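Local coordinates for tube-forming protein in Mycobacterial Envelpe, TiME (Mycolicibacterium smegmatis, PDB 7CU9) that probably assembles into a tube across the mycobacterial outer envelope and may serve as a channel for protein secretion, at residues Ala24-Glu29 with Ala69-Ala74; Pro55-Asp60 with His100-Arg105; Thr79-Gln84 with Lys166-Gly171; Val107-Gln112 with Trp126-Gly131; Pro135-Trp140 with Arg156-Val161. All blocks are in the same frame, centred on the assembly; numbering follows the deposited sequence.

The five contacts knit an antiparallel sheet and its packed helices into a PknH-like extracellular domain, tying together parts far apart in the chain. Interaction 1 joins a strand outermost within the chain, 28-32, to strand 63-72. Interaction 3, about 9 Å away between centres, carries the sheet on from strand 77-89 to strand 161-169; both also touch the second subunit. Interactions 4 and 5, about 18 Å apart between centres, lie further across it, at strands 123-129, 137-144 and 150-158. Interaction 2 pairs helices 55-58 and 92-103, and its V102 and V103 pack on strand 137-144 of interaction 5. Along the chain, interactions 1 and 2 interlock, while 4 and 5 lie between the segments of 3.

Interaction 1: Ala24-Glu29 with Ala69-Ala74; sequences APIRWE and ATAQTA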
# COMPACT_ATOMS: atom_id res chain seq x y z
N ALA B 24 2.91 0.80 5.69
CA ALA B 24 3.99 1.75 5.35
C ALA B 24 4.24 2.67 6.53
O ALA B 24 3.36 2.86 7.38
CB ALA B 24 3.62 2.53 4.11
N PRO B 25 5.44 3.29 6.63
CA PRO B 25 5.72 4.24 7.70
C PRO B 25 4.77 5.44 7.65
O PRO B 25 4.52 5.97 6.58
CB PRO B 25 7.18 4.65 7.45
CG PRO B 25 7.74 3.51 6.64
CD PRO B 25 6.60 3.07 5.75
N ILE B 26 4.23 5.82 8.80
CA ILE B 26 3.39 7.04 8.99
C ILE B 26 3.92 7.75 10.23
O ILE B 26 3.52 7.35 11.34
CB ILE B 26 1.89 6.66 9.12
CG1 ILE B 26 1.39 5.82 7.94
CG2 ILE B 26 1.04 7.90 9.33
CD1 ILE B 26 1.24 6.58 6.64
N ARG B 27 4.82 8.71 10.05
CA ARG B 27 5.60 9.31 11.16
C ARG B 27 5.02 10.67 11.56
O ARG B 27 5.46 11.20 12.60
CB ARG B 27 7.07 9.43 10.77
CG ARG B 27 7.74 8.08 10.51
CD ARG B 27 9.24 8.20 10.35
NE ARG B 27 9.75 7.20 9.41
CZ ARG B 27 10.06 5.94 9.72
NH1 ARG B 27 9.93 5.50 10.96
NH2 ARG B 27 10.51 5.13 8.78
N TRP B 28 4.08 11.22 10.79
CA TRP B 28 3.51 12.57 11.03
C TRP B 28 1.99 12.49 11.17
O TRP B 28 1.36 11.76 10.38
CB TRP B 28 3.91 13.54 9.90
CG TRP B 28 3.45 14.94 10.14
CD1 TRP B 28 4.13 15.93 10.79
CD2 TRP B 28 2.19 15.52 9.75
NE1 TRP B 28 3.39 17.08 10.82
CE2 TRP B 28 2.20 16.86 10.18
CE3 TRP B 28 1.07 15.04 9.06
CZ2 TRP B 28 1.12 17.72 9.96
CZ3 TRP B 28 0.01 15.89 8.83
CH2 TRP B 28 0.04 17.21 9.28
N GLU B 29 1.43 13.22 12.13
CA GLU B 29 -0.05 13.40 12.19
C GLU B 29 -0.40 14.73 12.86
O GLU B 29 0.41 15.26 13.65
CB GLU B 29 -0.71 12.19 12.85
CG GLU B 29 -0.84 12.25 14.35
CD GLU B 29 -1.73 11.13 14.87
OE1 GLU B 29 -1.21 10.25 15.57
OE2 GLU B 29 -2.94 11.12 14.53
N ALA B 69 -8.21 13.34 12.21
CA ALA B 69 -6.75 13.48 12.09
C ALA B 69 -6.37 13.36 10.62
O ALA B 69 -7.09 12.70 9.85
CB ALA B 69 -6.05 12.45 12.93
N THR B 70 -5.26 14.01 10.27
CA THR B 70 -4.53 13.78 9.00
C THR B 70 -3.18 13.19 9.37
O THR B 70 -2.56 13.70 10.32
CB THR B 70 -4.39 15.07 8.20
OG1 THR B 70 -5.65 15.74 8.15
CG2 THR B 70 -3.87 14.80 6.80
N ALA B 71 -2.75 12.13 8.69
CA ALA B 71 -1.46 11.46 8.95
C ALA B 71 -0.74 11.27 7.61
O ALA B 71 -1.42 11.11 6.59
CB ALA B 71 -1.68 10.17 9.69
N GLN B 72 0.59 11.33 7.63
CA GLN B 72 1.44 11.27 6.41
C GLN B 72 2.70 10.46 6.71
O GLN B 72 3.08 10.34 7.89
CB GLN B 72 1.89 12.66 5.97
CG GLN B 72 0.79 13.56 5.47
CD GLN B 72 1.34 14.87 4.97
OE1 GLN B 72 2.55 15.13 5.03
NE2 GLN B 72 0.46 15.72 4.47
N THR B 73 3.35 9.98 5.65
CA THR B 73 4.70 9.37 5.70
C THR B 73 5.59 10.17 6.66
O THR B 73 6.14 9.56 7.59
CB THR B 73 5.29 9.30 4.28
OG1 THR B 73 4.38 8.55 3.48
CG2 THR B 73 6.67 8.67 4.25
N ALA B 74 5.71 11.48 6.43
CA ALA B 74 6.53 12.41 7.24
C ALA B 74 6.07 13.85 7.00
O ALA B 74 5.24 14.07 6.12
CB ALA B 74 7.99 12.23 6.89
O HOH W 1 4.65 5.95 3.90
O HOH W 2 8.66 8.41 7.38
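A classic beta bulge, in which R27 and W28 both face Q72, opens the pairing of strand 28-32, an outermost strand of the sheet within its chain, with strand 63-72. W28 and Q72 form an antiparallel hydrogen-bonded pair: Q72 N donates to W28 O at 2.9 Å, and W28 N returns a longer bond of 3.2 Å to Q72 O. The extra residue sends its amide one step further, R27 N reaching T73 O at 2.9 Å from 53° out of the carbonyl plane. With CG anti to the backbone N (chi1 -176°), the indole of W28 lies beside the Q72 side chain, both pointing the same way. Its CE3 comes within 3.9 Å of Q72 CG, and CZ3 lies 3.7 Å from T70 O. On the sheet face that carries E29 and A71, I26 CG2 packs at 3.6 Å against A71 CB, while helix 15-22 covers the isoleucine and the E29 carboxylate turns to the backbone N of K15. Near P25, which packs on T33 of the second subunit, one water donates to P25 O and is also bonded to T73 OG1, a hydroxyl engaged by H80 N as well. A second water donates to T73 O and weakly accepts from R27 NE. Just beyond the bulge, T73 O thus accepts both an amide and a water, so main-chain bonds and solvent hold this irregular strand start.

Interaction 2: Pro55-Asp60 with His100-Arg105; sequences PEVFND and HRVVDR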
# COMPACT_ATOMS: atom_id res chain seq x y z
N PRO B 55 -17.24 21.30 7.06
CA PRO B 55 -18.27 22.01 7.83
C PRO B 55 -19.69 21.86 7.29
O PRO B 55 -20.60 21.67 8.08
CB PRO B 55 -17.81 23.48 7.73
CG PRO B 55 -16.31 23.38 7.56
CD PRO B 55 -16.12 22.17 6.67
N GLU B 56 -19.90 21.91 5.97
CA GLU B 56 -21.28 21.90 5.42
C GLU B 56 -21.90 20.52 5.66
O GLU B 56 -23.13 20.43 5.74
CB GLU B 56 -21.32 22.36 3.97
CG GLU B 56 -20.96 21.31 2.94
CD GLU B 56 -21.32 21.78 1.54
OE1 GLU B 56 -20.70 22.77 1.08
OE2 GLU B 56 -22.24 21.21 0.94
N VAL B 57 -21.07 19.49 5.80
CA VAL B 57 -21.54 18.11 6.10
C VAL B 57 -21.82 17.99 7.61
O VAL B 57 -22.94 17.60 7.95
CB VAL B 57 -20.52 17.07 5.62
CG1 VAL B 57 -20.86 15.67 6.12
CG2 VAL B 57 -20.43 17.08 4.09
N PHE B 58 -20.85 18.30 8.47
CA PHE B 58 -20.90 17.93 9.91
C PHE B 58 -21.56 19.01 10.77
O PHE B 58 -22.30 18.64 11.68
CB PHE B 58 -19.50 17.63 10.44
CG PHE B 58 -19.02 16.26 10.05
CD1 PHE B 58 -19.38 15.14 10.80
CD2 PHE B 58 -18.25 16.07 8.92
CE1 PHE B 58 -18.94 13.88 10.44
CE2 PHE B 58 -17.82 14.81 8.55
CZ PHE B 58 -18.15 13.72 9.32
N ASN B 59 -21.29 20.29 10.52
CA ASN B 59 -21.82 21.36 11.40
C ASN B 59 -23.34 21.34 11.33
O ASN B 59 -23.91 21.30 10.22
CB ASN B 59 -21.22 22.73 11.08
CG ASN B 59 -19.82 22.88 11.64
OD1 ASN B 59 -19.50 22.33 12.70
ND2 ASN B 59 -18.98 23.65 10.97
N ASP B 60 -23.98 21.35 12.49
CA ASP B 60 -25.43 21.06 12.61
C ASP B 60 -25.85 21.33 14.04
O ASP B 60 -25.06 21.12 14.95
CB ASP B 60 -25.70 19.60 12.26
CG ASP B 60 -27.18 19.29 12.09
OD1 ASP B 60 -27.75 19.76 11.09
OD2 ASP B 60 -27.74 18.61 12.96
N HIS B 100 -26.67 12.46 4.06
CA HIS B 100 -27.33 12.94 2.82
C HIS B 100 -26.74 14.27 2.35
O HIS B 100 -26.79 14.54 1.14
CB HIS B 100 -28.85 12.91 2.96
CG HIS B 100 -29.37 11.55 2.69
ND1 HIS B 100 -29.54 11.08 1.39
CD2 HIS B 100 -29.67 10.52 3.50
CE1 HIS B 100 -29.94 9.83 1.43
NE2 HIS B 100 -30.04 9.46 2.72
N ARG B 101 -26.14 15.07 3.24
CA ARG B 101 -25.42 16.29 2.78
C ARG B 101 -24.18 15.88 1.97
O ARG B 101 -23.79 16.63 1.07
CB ARG B 101 -25.12 17.23 3.95
CG ARG B 101 -26.38 17.90 4.48
CD ARG B 101 -26.07 19.03 5.44
NE ARG B 101 -25.53 18.58 6.72
CZ ARG B 101 -26.26 18.21 7.78
NH1 ARG B 101 -27.58 18.21 7.73
NH2 ARG B 101 -25.64 17.82 8.88
N VAL B 102 -23.58 14.72 2.26
CA VAL B 102 -22.49 14.17 1.40
C VAL B 102 -23.10 13.69 0.08
O VAL B 102 -22.67 14.18 -0.99
CB VAL B 102 -21.71 13.04 2.08
CG1 VAL B 102 -20.66 12.45 1.13
CG2 VAL B 102 -21.05 13.50 3.37
N VAL B 103 -24.04 12.75 0.13
CA VAL B 103 -24.43 11.94 -1.06
C VAL B 103 -25.40 12.71 -1.96
O VAL B 103 -25.32 12.51 -3.19
CB VAL B 103 -24.95 10.55 -0.67
CG1 VAL B 103 -23.91 9.76 0.10
CG2 VAL B 103 -26.26 10.61 0.10
N ASP B 104 -26.29 13.55 -1.41
CA ASP B 104 -27.28 14.29 -2.24
C ASP B 104 -26.56 15.37 -3.05
O ASP B 104 -26.97 15.62 -4.20
CB ASP B 104 -28.40 14.91 -1.40
CG ASP B 104 -29.26 13.91 -0.65
OD1 ASP B 104 -29.07 12.69 -0.84
OD2 ASP B 104 -30.12 14.36 0.13
N ARG B 105 -25.53 16.01 -2.49
CA ARG B 105 -24.94 17.25 -3.05
C ARG B 105 -23.83 16.93 -4.05
O ARG B 105 -23.30 17.88 -4.66
CB ARG B 105 -24.45 18.15 -1.92
CG ARG B 105 -25.55 18.51 -0.92
CD ARG B 105 -25.07 19.54 0.07
NE ARG B 105 -26.16 19.95 0.94
CZ ARG B 105 -26.04 20.81 1.95
NH1 ARG B 105 -24.86 21.35 2.23
NH2 ARG B 105 -27.10 21.11 2.68
O HOH W 3 -29.84 18.63 9.83
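V57 O is gripped by two nitrogens of one arginine: R101 NH2 donates to it at 2.9 Å and R101 NE at 3.0 Å, a side-on grip on a single atom. Both come from the same face of the carbonyl plane, and the oxygen lies near the plane of the guanidinium. A bend in the arginine chain (chi3 -70°) carries NE round to this oxygen. D60 crosses R101 at about a right angle; its OD1 makes a long salt bridge of 3.6 Å to R101 NH2, and a water joins the same OD1 to R101 NH1. The other carboxylate oxygen, OD2, is taken by the amide of D62. A second arginine reaches the same short helix: in a salt bridge, R105 NH1 donates to E56 OE2 at 2.9 Å, the two side chains sliding past each other in opposite directions. The acceptor is in the guanidinium plane but is met 54° out of its own carboxylate plane, and N48 ND2 binds it too. R101 CG lies on one face of the R105 guanidinium, 3.7 Å above the plane and nearer its rim. Beneath this polar layer V57 CG1 meets V102 CG2 at 3.5 Å, joining helix 55-58 to helix 92-103, with L162 and Q164 of the sheet close by. The positive charge of R101 may thus satisfy and polarise the V57 carbonyl near the C-terminal end of the single-turn helix 55-58.

Interaction 3: Thr79-Gln84 with Lys166-Gly171; sequences THLVKQ and KVCQSG
Main-chain bonds between L81, K83, C168 and K166 tie strand 77-89 to strand 161-169 as neighbours inside the antiparallel sheet, the short segments running 170° apart. L81 N donates to C168 O at 3.1 Å and C168 N to L81 O at 2.8 Å. The bonds from K83 N to K166 O and from K166 N to K83 O are both 2.9 Å. Apolar contacts sort by face. V82 and V167, a non-hydrogen-bonded pair, point to the side covered by helix 174-185, with helix 15-22 also touching V82. On the opposite face L81, C168, K83 and K166 gather: the bend at chi3 (80°) brings K166 CE to 3.7 Å from L81 CD2, and C168 is fixed by its disulfide to C151. Charge enters through the two lysines. Their NZ atoms stand 4.9 Å apart, and D51 forms a salt bridge to each through a different oxygen, which probably balances the like charges. A water bridges the H80-Q169 end, where Q169 NE2 also bonds A64 O of the second subunit. The H80 ring and the Q169 amide are turned 89° to each other, and the water donates to C168 O and to Q169 OE1 while bonding H80 ND1 in the plane of the imidazole.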
# COMPACT_ATOMS: atom_id res chain seq x y z
N THR B 79 3.57 10.81 0.60
CA THR B 79 3.60 9.59 -0.25
C THR B 79 2.39 8.72 0.12
O THR B 79 1.65 8.29 -0.80
CB THR B 79 4.93 8.84 -0.10
OG1 THR B 79 5.97 9.67 -0.61
CG2 THR B 79 4.92 7.52 -0.83
N HIS B 80 2.21 8.46 1.41
CA HIS B 80 0.94 7.97 2.00
C HIS B 80 0.33 9.14 2.78
O HIS B 80 1.07 9.76 3.58
CB HIS B 80 1.15 6.71 2.86
CG HIS B 80 1.55 5.50 2.09
ND1 HIS B 80 0.63 4.59 1.62
CD2 HIS B 80 2.77 5.03 1.72
CE1 HIS B 80 1.26 3.61 0.99
NE2 HIS B 80 2.58 3.87 1.04
N LEU B 81 -0.93 9.47 2.52
CA LEU B 81 -1.71 10.43 3.33
C LEU B 81 -3.03 9.76 3.70
O LEU B 81 -3.67 9.15 2.82
CB LEU B 81 -1.95 11.74 2.58
CG LEU B 81 -2.72 12.80 3.37
CD1 LEU B 81 -2.28 14.21 3.00
CD2 LEU B 81 -4.23 12.65 3.18
N VAL B 82 -3.39 9.84 4.97
CA VAL B 82 -4.61 9.19 5.53
C VAL B 82 -5.36 10.23 6.36
O VAL B 82 -4.74 10.88 7.22
CB VAL B 82 -4.25 7.95 6.36
CG1 VAL B 82 -5.48 7.32 6.99
CG2 VAL B 82 -3.50 6.93 5.51
N LYS B 83 -6.65 10.37 6.12
CA LYS B 83 -7.48 11.33 6.88
C LYS B 83 -8.69 10.58 7.44
O LYS B 83 -9.19 9.64 6.80
CB LYS B 83 -7.87 12.51 5.99
CG LYS B 83 -8.46 13.70 6.73
CD LYS B 83 -8.58 14.89 5.82
CE LYS B 83 -9.18 16.11 6.49
NZ LYS B 83 -9.08 17.30 5.62
N GLN B 84 -9.11 10.99 8.63
CA GLN B 84 -10.27 10.43 9.35
C GLN B 84 -11.12 11.58 9.89
O GLN B 84 -10.54 12.59 10.32
CB GLN B 84 -9.81 9.58 10.52
CG GLN B 84 -9.00 8.37 10.12
CD GLN B 84 -8.39 7.76 11.35
OE1 GLN B 84 -9.06 7.12 12.15
NE2 GLN B 84 -7.10 8.00 11.53
N LYS B 166 -10.17 8.45 4.32
CA LYS B 166 -9.55 8.71 3.01
C LYS B 166 -8.13 8.17 3.08
O LYS B 166 -7.41 8.52 4.03
CB LYS B 166 -9.59 10.22 2.72
CG LYS B 166 -8.87 10.68 1.47
CD LYS B 166 -8.86 12.18 1.33
CE LYS B 166 -7.80 12.84 2.19
NZ LYS B 166 -7.78 14.31 2.01
N VAL B 167 -7.75 7.33 2.12
CA VAL B 167 -6.36 6.83 1.97
C VAL B 167 -5.87 7.24 0.58
O VAL B 167 -6.49 6.83 -0.41
CB VAL B 167 -6.27 5.31 2.19
CG1 VAL B 167 -4.88 4.79 1.86
CG2 VAL B 167 -6.67 4.93 3.61
N CYS B 168 -4.81 8.05 0.55
CA CYS B 168 -4.20 8.61 -0.67
C CYS B 168 -2.83 7.95 -0.87
O CYS B 168 -2.06 7.86 0.09
CB CYS B 168 -4.01 10.11 -0.58
SG CYS B 168 -5.56 11.04 -0.38
N GLN B 169 -2.56 7.50 -2.09
CA GLN B 169 -1.32 6.77 -2.44
C GLN B 169 -1.35 6.45 -3.92
O GLN B 169 -2.41 6.54 -4.54
CB GLN B 169 -1.19 5.48 -1.63
CG GLN B 169 -2.44 4.62 -1.64
CD GLN B 169 -2.21 3.26 -1.01
OE1 GLN B 169 -2.24 3.10 0.20
NE2 GLN B 169 -1.97 2.27 -1.85
N SER B 170 -0.20 6.05 -4.47
CA SER B 170 -0.19 5.32 -5.76
C SER B 170 -0.86 3.96 -5.55
O SER B 170 -1.25 3.63 -4.40
CB SER B 170 1.21 5.21 -6.29
OG SER B 170 2.04 4.52 -5.38
N GLY B 171 -1.05 3.19 -6.62
CA GLY B 171 -1.75 1.90 -6.53
C GLY B 171 -3.16 2.08 -5.98
O GLY B 171 -3.85 3.01 -6.43
O HOH W 4 2.06 6.35 -2.66
O HOH W 5 -1.80 5.20 1.86

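Interaction 4: Val107-Gln112 with Trp126-Gly131; sequences VGCAGQ and WTFTGG
The chi1 of C109, -176°, sets SG anti to the backbone N, and that of F128, -68°, sets CG anti to its own carbonyl carbon; together they bring sulfur and ring into a Cys sulfur-aromatic contact. C109 SG lies 3.9 Å from the centroid of the F128 ring, 32° off the ring normal, and approaches obliquely, nearest to F128 CG at 3.4 Å. The same sulfur is locked in a disulfide with C46, and W49 of helix 47-50 packs on both C109 and F128, so the ring packs against the disulfide-linked region. The backbone between C109 and Q112 makes a type II beta turn, closed by a bond from Q112 N to C109 O, and leads directly into strand 113-118, the antiparallel neighbour of strand 123-129. G111, with its positive phi, takes the third place of this turn. The turn docks on the end of strand 123-129 by two main-chain bonds: G111 N donates to F128 O at 2.8 Å, and F128 N donates to Q112 O at 2.9 Å. F128 thus holds the turn by its amide, its carbonyl and its ring. Farther along, A110 CB touches G130 O at 3.4 Å. Besides accepting the F128 amide, Q112 O lies at the ring edge, in its plane, 3.7 Å from F128 CD1.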
# COMPACT_ATOMS: atom_id res chain seq x y z
N VAL B 107 -24.24 14.30 -6.47
CA VAL B 107 -24.82 13.66 -7.68
C VAL B 107 -24.36 14.49 -8.88
O VAL B 107 -24.60 15.71 -8.88
CB VAL B 107 -26.36 13.54 -7.59
CG1 VAL B 107 -26.95 12.94 -8.86
CG2 VAL B 107 -26.78 12.72 -6.38
N GLY B 108 -23.66 13.85 -9.82
CA GLY B 108 -23.08 14.52 -11.00
C GLY B 108 -21.58 14.71 -10.91
O GLY B 108 -20.97 15.09 -11.92
N CYS B 109 -20.96 14.47 -9.74
CA CYS B 109 -19.49 14.61 -9.59
C CYS B 109 -18.78 13.47 -10.32
O CYS B 109 -17.73 13.74 -10.94
CB CYS B 109 -19.08 14.64 -8.12
SG CYS B 109 -17.30 14.93 -7.90
N ALA B 110 -19.30 12.25 -10.25
CA ALA B 110 -18.69 11.07 -10.92
C ALA B 110 -18.48 11.40 -12.40
O ALA B 110 -19.45 11.85 -13.05
CB ALA B 110 -19.53 9.84 -10.74
N GLY B 111 -17.26 11.23 -12.89
CA GLY B 111 -16.91 11.47 -14.30
C GLY B 111 -16.37 12.87 -14.54
O GLY B 111 -15.93 13.14 -15.68
N GLN B 112 -16.37 13.74 -13.52
CA GLN B 112 -15.91 15.14 -13.65
C GLN B 112 -14.44 15.26 -13.24
O GLN B 112 -14.01 14.61 -12.26
CB GLN B 112 -16.77 16.09 -12.82
CG GLN B 112 -18.21 16.17 -13.30
CD GLN B 112 -18.29 16.65 -14.73
OE1 GLN B 112 -17.75 17.70 -15.07
NE2 GLN B 112 -18.95 15.88 -15.57
N TRP B 126 -8.18 17.22 -10.07
CA TRP B 126 -8.62 15.88 -9.63
C TRP B 126 -9.74 15.38 -10.52
O TRP B 126 -10.63 16.19 -10.87
CB TRP B 126 -9.05 15.90 -8.16
CG TRP B 126 -7.93 16.13 -7.20
CD1 TRP B 126 -7.48 17.34 -6.75
CD2 TRP B 126 -7.09 15.13 -6.59
NE1 TRP B 126 -6.43 17.15 -5.88
CE2 TRP B 126 -6.17 15.81 -5.76
CE3 TRP B 126 -7.05 13.73 -6.64
CZ2 TRP B 126 -5.22 15.14 -5.00
CZ3 TRP B 126 -6.10 13.07 -5.89
CH2 TRP B 126 -5.20 13.76 -5.08
N THR B 127 -9.70 14.09 -10.85
CA THR B 127 -10.75 13.36 -11.60
C THR B 127 -11.51 12.47 -10.62
O THR B 127 -10.86 11.62 -9.97
CB THR B 127 -10.15 12.55 -12.75
OG1 THR B 127 -9.49 13.50 -13.60
CG2 THR B 127 -11.19 11.77 -13.51
N PHE B 128 -12.82 12.63 -10.55
CA PHE B 128 -13.70 11.94 -9.58
C PHE B 128 -14.41 10.77 -10.25
O PHE B 128 -14.93 10.93 -11.38
CB PHE B 128 -14.70 12.92 -8.99
CG PHE B 128 -14.04 13.96 -8.11
CD1 PHE B 128 -13.53 15.13 -8.65
CD2 PHE B 128 -13.91 13.74 -6.75
CE1 PHE B 128 -12.91 16.06 -7.84
CE2 PHE B 128 -13.29 14.68 -5.95
CZ PHE B 128 -12.79 15.84 -6.49
N THR B 129 -14.47 9.63 -9.56
CA THR B 129 -15.24 8.44 -9.97
C THR B 129 -15.94 7.86 -8.74
O THR B 129 -15.41 8.01 -7.63
CB THR B 129 -14.34 7.42 -10.68
OG1 THR B 129 -13.34 7.00 -9.76
CG2 THR B 129 -13.70 7.97 -11.93
N GLY B 130 -17.08 7.22 -8.95
CA GLY B 130 -17.80 6.54 -7.86
C GLY B 130 -19.18 6.12 -8.29
O GLY B 130 -19.82 6.88 -9.05
N GLY B 131 -19.62 4.94 -7.84
CA GLY B 131 -20.97 4.42 -8.08
C GLY B 131 -21.99 5.18 -7.24
O GLY B 131 -21.62 6.02 -6.42

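Interaction 5: Pro135-Trp140 with Arg156-Val161; sequences PADADW and RKRENV
D137 and R158 cross at about a right angle, with the carboxylate and guanidinium planes 53° apart, yet the arginine still takes hold end-on with one nitrogen to each oxygen. R158 NH2 meets D137 OD2 on its syn lone pair at 2.7 Å, almost in the guanidinium plane, whereas R158 NH1 reaches D137 OD1 at 3.3 Å from above the carboxylate plane, 43° out of it. A bend at chi2 (-69°) turns CD of R158 aside, and the head of the chain folds back beside its own strand: R158 NH1 also donates to K157 O at 3.0 Å and weakly to A136 O. R156 CB lies over one face of this guanidinium, 3.7 Å above its plane, off-centre. The pairing belongs to the beta hairpin of strands 137-144 and 150-158, in which D137 and R156 are an antiparallel non-hydrogen-bonded pair and K157 N donates to A136 O at 2.9 Å. On the face shared by that pair, the extended side chain of R156 passes D137 with its methylenes, CG standing 3.6 Å from D137 OD2. R156 NE and D137 OD2 form a long salt bridge, the oxygen well out of the R156 guanidinium plane, so the attraction is one of charge alone; the NE proton goes to T154 OG1. From helix 174-185, Q185 OE1 accepts the R158 NE proton.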
# COMPACT_ATOMS: atom_id res chain seq x y z
N PRO B 135 -27.61 3.15 1.12
CA PRO B 135 -28.40 3.76 2.19
C PRO B 135 -27.55 4.37 3.32
O PRO B 135 -27.98 5.36 3.91
CB PRO B 135 -29.23 2.60 2.75
CG PRO B 135 -29.25 1.57 1.65
CD PRO B 135 -27.95 1.73 0.90
N ALA B 136 -26.39 3.77 3.61
CA ALA B 136 -25.56 4.13 4.78
C ALA B 136 -24.06 4.00 4.48
O ALA B 136 -23.27 4.09 5.43
CB ALA B 136 -25.96 3.28 5.96
N ASP B 137 -23.70 3.83 3.21
CA ASP B 137 -22.29 3.64 2.78
C ASP B 137 -22.13 4.31 1.42
O ASP B 137 -22.87 3.95 0.49
CB ASP B 137 -21.92 2.16 2.69
CG ASP B 137 -21.98 1.44 4.02
OD1 ASP B 137 -23.10 1.09 4.45
OD2 ASP B 137 -20.91 1.22 4.60
N ALA B 138 -21.19 5.25 1.31
CA ALA B 138 -20.87 5.94 0.04
C ALA B 138 -19.35 5.93 -0.14
O ALA B 138 -18.63 6.42 0.75
CB ALA B 138 -21.43 7.34 0.05
N ASP B 139 -18.89 5.38 -1.26
CA ASP B 139 -17.45 5.30 -1.61
C ASP B 139 -17.22 6.09 -2.89
O ASP B 139 -18.11 6.15 -3.75
CB ASP B 139 -17.00 3.85 -1.78
CG ASP B 139 -17.08 3.02 -0.51
OD1 ASP B 139 -17.41 3.59 0.55
OD2 ASP B 139 -16.82 1.82 -0.60
N TRP B 140 -16.04 6.68 -3.01
CA TRP B 140 -15.63 7.34 -4.26
C TRP B 140 -14.11 7.44 -4.29
O TRP B 140 -13.46 7.21 -3.25
CB TRP B 140 -16.29 8.72 -4.40
CG TRP B 140 -15.84 9.72 -3.38
CD1 TRP B 140 -14.76 10.55 -3.45
CD2 TRP B 140 -16.49 10.01 -2.13
NE1 TRP B 140 -14.69 11.34 -2.34
CE2 TRP B 140 -15.74 11.03 -1.50
CE3 TRP B 140 -17.63 9.52 -1.49
CZ2 TRP B 140 -16.10 11.57 -0.27
CZ3 TRP B 140 -17.98 10.05 -0.27
CH2 TRP B 140 -17.22 11.06 0.33
N ARG B 156 -19.57 6.48 6.03
CA ARG B 156 -20.42 5.44 6.63
C ARG B 156 -21.26 6.04 7.73
O ARG B 156 -20.72 6.72 8.61
CB ARG B 156 -19.56 4.28 7.11
CG ARG B 156 -18.73 3.71 5.98
CD ARG B 156 -17.97 2.51 6.43
NE ARG B 156 -17.12 2.06 5.36
CZ ARG B 156 -16.45 0.92 5.39
NH1 ARG B 156 -16.54 0.15 6.46
NH2 ARG B 156 -15.69 0.58 4.37
N LYS B 157 -22.56 5.79 7.65
CA LYS B 157 -23.56 6.22 8.66
C LYS B 157 -23.85 4.99 9.52
O LYS B 157 -24.25 3.96 8.96
CB LYS B 157 -24.76 6.79 7.92
CG LYS B 157 -25.76 7.53 8.78
CD LYS B 157 -26.55 6.62 9.67
CE LYS B 157 -27.95 7.13 9.92
NZ LYS B 157 -28.67 6.20 10.82
N ARG B 158 -23.62 5.09 10.82
CA ARG B 158 -23.81 3.97 11.78
C ARG B 158 -24.55 4.54 12.98
O ARG B 158 -23.95 5.33 13.71
CB ARG B 158 -22.46 3.35 12.15
CG ARG B 158 -21.68 2.78 10.97
CD ARG B 158 -22.35 1.55 10.41
NE ARG B 158 -21.56 0.89 9.37
CZ ARG B 158 -21.68 1.11 8.06
NH1 ARG B 158 -22.54 1.98 7.58
NH2 ARG B 158 -20.90 0.43 7.23
N GLU B 159 -25.83 4.18 13.14
CA GLU B 159 -26.70 4.75 14.20
C GLU B 159 -26.63 6.28 14.11
O GLU B 159 -27.03 6.83 13.08
CB GLU B 159 -26.28 4.19 15.57
CG GLU B 159 -26.59 2.71 15.76
CD GLU B 159 -27.99 2.41 16.27
OE1 GLU B 159 -28.86 3.29 16.17
OE2 GLU B 159 -28.20 1.28 16.77
N ASN B 160 -26.10 6.94 15.15
CA ASN B 160 -26.04 8.41 15.25
C ASN B 160 -24.64 8.93 14.89
O ASN B 160 -24.34 10.08 15.22
CB ASN B 160 -26.42 8.87 16.65
CG ASN B 160 -25.47 8.34 17.71
OD1 ASN B 160 -24.92 7.24 17.57
ND2 ASN B 160 -25.28 9.10 18.77
N VAL B 161 -23.83 8.13 14.21
CA VAL B 161 -22.43 8.51 13.86
C VAL B 161 -22.30 8.61 12.34
O VAL B 161 -22.79 7.71 11.63
CB VAL B 161 -21.42 7.52 14.46
CG1 VAL B 161 -20.00 7.83 13.99
CG2 VAL B 161 -21.51 7.49 15.98